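Homoprotocatechuate 2,3-dioxygenase (Brevibacterium fuscum, PDB 4Z6V) catalyses the Fe(II)-dependent extradiol ring cleavage of homoprotocatechuate by molecular oxygen, cleaving the ring bond next to the vicinal diol. Local coordinates at the 4-nitrocatechol site. Coordinates in Å, arbitrary orientation; residue numbers count along the deposited sequence, not the author numbering.

The 4-nitrocatechol site. Residues 155, 157, 192, 200, 214, 243, 248, 250-251, 257, 267, 269, 292-293, 304. With 4NC (4-nitrocatechol), chain B; FE2 (Fe (II) ion), chain C.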
loop_
_atom_site.group_PDB
_atom_site.type_symbol
_atom_site.label_atom_id
_atom_site.label_comp_id
_atom_site.label_asym_id
_atom_site.label_seq_id
_atom_site.Cartn_x
_atom_site.Cartn_y
_atom_site.Cartn_z
ATOM N N HIS A 155 10.493 18.628 8.162
ATOM C CA HIS A 155 10.526 19.574 9.283
ATOM C C HIS A 155 11.707 19.341 10.189
ATOM O O HIS A 155 12.407 18.313 10.086
ATOM C CB HIS A 155 9.205 19.536 10.089
ATOM C CG HIS A 155 8.918 18.251 10.810
ATOM N ND1 HIS A 155 8.119 17.259 10.279
ATOM C CD2 HIS A 155 9.246 17.829 12.054
ATOM C CE1 HIS A 155 7.957 16.294 11.172
ATOM N NE2 HIS A 155 8.644 16.610 12.251
ATOM N N ASN A 157 12.510 19.687 14.585
ATOM C CA ASN A 157 11.892 19.772 15.905
ATOM C C ASN A 157 12.971 20.159 16.920
ATOM O O ASN A 157 14.005 19.511 17.007
ATOM C CB ASN A 157 11.177 18.484 16.265
ATOM C CG ASN A 157 10.377 18.602 17.531
ATOM O OD1 ASN A 157 10.919 18.956 18.578
ATOM N ND2 ASN A 157 9.085 18.345 17.448
ATOM N N TRP A 192 3.547 23.221 17.181
ATOM C CA TRP A 192 3.956 22.902 15.822
ATOM C C TRP A 192 3.587 24.068 14.941
ATOM O O TRP A 192 2.513 24.631 15.121
ATOM C CB TRP A 192 3.212 21.657 15.329
ATOM C CG TRP A 192 3.725 20.371 15.914
ATOM C CD1 TRP A 192 4.508 19.483 15.278
ATOM C CD2 TRP A 192 3.462 19.826 17.217
ATOM N NE1 TRP A 192 4.793 18.410 16.092
ATOM C CE2 TRP A 192 4.145 18.589 17.291
ATOM C CE3 TRP A 192 2.696 20.247 18.326
ATOM C CZ2 TRP A 192 4.095 17.779 18.420
ATOM C CZ3 TRP A 192 2.663 19.449 19.454
ATOM C CH2 TRP A 192 3.336 18.212 19.485
ATOM N N GLN A 200 3.894 21.473 9.714
ATOM C CA GLN A 200 5.061 22.046 10.359
ATOM C C GLN A 200 6.228 22.231 9.386
ATOM O O GLN A 200 6.444 21.420 8.492
ATOM C CB GLN A 200 5.500 21.168 11.534
ATOM C CG GLN A 200 5.611 19.709 11.107
ATOM C CD GLN A 200 5.929 18.816 12.275
ATOM O OE1 GLN A 200 6.746 19.173 13.113
ATOM N NE2 GLN A 200 5.322 17.643 12.322
ATOM N N HIS A 214 14.831 16.412 16.477
ATOM C CA HIS A 214 14.947 15.563 15.278
ATOM C C HIS A 214 14.880 16.367 13.995
ATOM O O HIS A 214 14.459 17.540 13.982
ATOM C CB HIS A 214 13.896 14.432 15.249
ATOM C CG HIS A 214 12.476 14.880 15.316
ATOM N ND1 HIS A 214 11.795 14.992 16.500
ATOM C CD2 HIS A 214 11.572 15.126 14.342
ATOM C CE1 HIS A 214 10.547 15.349 16.264
ATOM N NE2 HIS A 214 10.387 15.435 14.964
ATOM N N ARG A 243 11.292 4.687 18.595
ATOM C CA ARG A 243 9.874 4.869 18.867
ATOM C C ARG A 243 9.119 4.678 17.567
ATOM O O ARG A 243 9.534 5.181 16.528
ATOM C CB ARG A 243 9.614 6.255 19.459
ATOM C CG ARG A 243 8.134 6.608 19.593
ATOM C CD ARG A 243 7.846 7.928 20.295
ATOM N NE ARG A 243 6.438 8.236 20.044
ATOM C CZ ARG A 243 5.898 9.429 19.781
ATOM N NH1 ARG A 243 6.586 10.580 19.854
ATOM N NH2 ARG A 243 4.626 9.476 19.437
ATOM N N HIS A 248 0.552 9.398 14.625
ATOM C CA HIS A 248 0.519 10.511 15.567
ATOM C C HIS A 248 -0.925 10.963 15.792
ATOM O O HIS A 248 -1.752 10.897 14.888
ATOM C CB HIS A 248 1.289 11.695 15.015
ATOM C CG HIS A 248 2.782 11.608 15.120
ATOM N ND1 HIS A 248 3.442 11.284 16.289
ATOM C CD2 HIS A 248 3.745 11.915 14.218
ATOM C CE1 HIS A 248 4.748 11.381 16.093
ATOM N NE2 HIS A 248 4.957 11.778 14.851
ATOM N N VAL A 250 -1.428 14.466 17.264
ATOM C CA VAL A 250 -0.937 15.691 16.653
ATOM C C VAL A 250 -0.357 15.379 15.266
ATOM O O VAL A 250 0.510 14.520 15.128
ATOM C CB VAL A 250 0.164 16.342 17.508
ATOM C CG1 VAL A 250 0.824 17.493 16.761
ATOM C CG2 VAL A 250 -0.373 16.820 18.842
ATOM N N SER A 251 -0.849 16.089 14.268
ATOM C CA SER A 251 -0.435 16.005 12.845
ATOM C C SER A 251 -1.134 14.926 12.028
ATOM O O SER A 251 -1.174 15.044 10.792
ATOM C CB SER A 251 1.077 15.860 12.626
ATOM O OG SER A 251 1.492 14.513 12.726
ATOM N N TYR A 257 10.658 6.956 14.556
ATOM C CA TYR A 257 11.912 7.596 14.986
ATOM C C TYR A 257 13.055 6.582 15.083
ATOM O O TYR A 257 12.947 5.546 15.743
ATOM C CB TYR A 257 11.775 8.308 16.325
ATOM C CG TYR A 257 10.707 9.356 16.354
ATOM C CD1 TYR A 257 9.412 9.028 16.721
ATOM C CD2 TYR A 257 10.984 10.683 16.029
ATOM C CE1 TYR A 257 8.417 9.977 16.768
ATOM C CE2 TYR A 257 9.991 11.654 16.075
ATOM C CZ TYR A 257 8.707 11.276 16.444
ATOM O OH TYR A 257 7.672 12.157 16.536
ATOM N N GLU A 267 13.201 11.449 12.176
ATOM C CA GLU A 267 11.817 11.002 12.035
ATOM C C GLU A 267 11.532 10.722 10.562
ATOM O O GLU A 267 11.989 11.454 9.662
ATOM C CB GLU A 267 10.823 12.046 12.552
ATOM C CG GLU A 267 9.386 11.549 12.630
ATOM C CD GLU A 267 8.393 12.586 13.107
ATOM O OE1 GLU A 267 8.784 13.776 13.211
ATOM O OE2 GLU A 267 7.253 12.174 13.427
ATOM N N TYR A 269 8.071 10.267 8.229
ATOM C CA TYR A 269 6.768 10.909 8.438
ATOM C C TYR A 269 5.993 10.910 7.131
ATOM O O TYR A 269 6.574 11.152 6.066
ATOM C CB TYR A 269 7.074 12.320 8.886
ATOM C CG TYR A 269 5.998 13.316 9.204
ATOM C CD1 TYR A 269 5.628 13.571 10.515
ATOM C CD2 TYR A 269 5.476 14.131 8.201
ATOM C CE1 TYR A 269 4.738 14.583 10.814
ATOM C CE2 TYR A 269 4.599 15.156 8.507
ATOM C CZ TYR A 269 4.228 15.368 9.822
ATOM O OH TYR A 269 3.358 16.386 10.167
ATOM N N ARG A 292 -2.623 11.490 22.085
ATOM C CA ARG A 292 -2.142 12.736 21.508
ATOM C C ARG A 292 -0.843 12.566 20.713
ATOM O O ARG A 292 -0.628 13.269 19.741
ATOM C CB ARG A 292 -1.953 13.794 22.598
ATOM C CG ARG A 292 -0.677 13.620 23.403
ATOM C CD ARG A 292 -0.612 14.419 24.699
ATOM N NE ARG A 292 0.661 14.108 25.346
ATOM C CZ ARG A 292 0.942 12.953 25.957
ATOM N NH1 ARG A 292 0.033 12.004 26.096
ATOM N NH2 ARG A 292 2.154 12.742 26.433
ATOM N N ARG A 293 0.050 11.689 21.174
ATOM C CA ARG A 293 1.338 11.492 20.534
ATOM C C ARG A 293 1.376 10.232 19.686
ATOM O O ARG A 293 1.840 10.263 18.534
ATOM C CB ARG A 293 2.447 11.518 21.580
ATOM C CG ARG A 293 2.729 12.946 22.078
ATOM C CD ARG A 293 4.128 13.053 22.654
ATOM N NE ARG A 293 4.448 14.404 23.066
ATOM C CZ ARG A 293 4.971 15.366 22.304
ATOM N NH1 ARG A 293 5.242 15.179 21.027
ATOM N NH2 ARG A 293 5.240 16.550 22.852
ATOM N N TRP A 304 12.772 9.435 24.424
ATOM C CA TRP A 304 12.188 10.373 23.447
ATOM C C TRP A 304 11.985 11.742 24.084
ATOM O O TRP A 304 12.137 12.776 23.432
ATOM C CB TRP A 304 10.868 9.842 22.882
ATOM C CG TRP A 304 10.440 10.519 21.623
ATOM C CD1 TRP A 304 10.783 10.149 20.378
ATOM C CD2 TRP A 304 9.658 11.723 21.484
ATOM N NE1 TRP A 304 10.247 10.994 19.460
ATOM C CE2 TRP A 304 9.540 11.974 20.106
ATOM C CE3 TRP A 304 9.032 12.591 22.383
ATOM C CZ2 TRP A 304 8.851 13.068 19.596
ATOM C CZ3 TRP A 304 8.374 13.693 21.892
ATOM C CH2 TRP A 304 8.269 13.919 20.502
HETATM C C1 4NC B . 5.573 15.204 14.941
HETATM C C2 4NC B . 6.391 14.756 16.109
HETATM C C3 4NC B . 5.751 14.366 17.277
HETATM C C4 4NC B . 4.339 14.338 17.308
HETATM C C5 4NC B . 3.571 14.770 16.199
HETATM C C6 4NC B . 4.188 15.245 15.025
HETATM O O7 4NC B . 6.281 15.546 13.850
HETATM O O8 4NC B . 7.740 14.714 15.956
HETATM N N9 4NC B . 3.729 13.751 18.399
HETATM O O10 4NC B . 2.414 13.613 18.367
HETATM O O11 4NC B . 4.594 12.811 19.223
HETATM FE FE FE2 C . 8.336 15.505 14.142
HETATM O O HOH W 1 7.913 17.500 15.069
#
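The iron (FE2) of this extradiol dioxygenase, a vicinal-oxygen-chelate enzyme, sits on the family's facial triad of two histidines and one carboxylate: His155, His214 and Glu267, each reaching in from a strand. 4-Nitrocatechol (4NC), a substrate analogue almost wholly buried by protein, chelates the metal through both catechol oxygens, 4NC O7 and 4NC O8, each 2.1 Å from FE2. Water 1 also binds the metal, 2.2 Å from FE2, in a near-octahedral arrangement, and Asn157 ND2 and Gln200 OE1 hold it from the protein side.

Each catechol oxygen has a second polar partner. Tyr257 points its phenol OH at 4NC O8, which lies in the plane of the tyrosine ring, and donates to it at 2.6 Å. On the other oxygen, the engineered Gln200 places its amide NE2 2.8 Å from 4NC O7, which lies close to the amide plane; its chain is extended beyond CG (chi2 -175°), and NE2 also donates to Tyr269 OH, which helps fix the amide's rotation. At the far end, nitro oxygen 4NC O11 lies in the guanidinium planes of two arginines, accepting from Arg293 NH1 at 3.0 Å and Arg243 NH1 at 3.1 Å, a pairing that would draw negative charge toward the nitro group.

His248 lies flat beneath the catechol ring, the planes 5° apart and the centroids 3.5 Å. Both its nitrogens are tied in the imidazole plane: ND1 donates to the Arg293 carbonyl O, NE2 to Glu267 OE2, the carboxylate oxygen turned from the metal, so one histidine links stack and triad. Across the ligand, Trp192 presents its NE1–CZ2 edge to the other face, tilted 55°, while Val250 CG1 backs the indole over its centre.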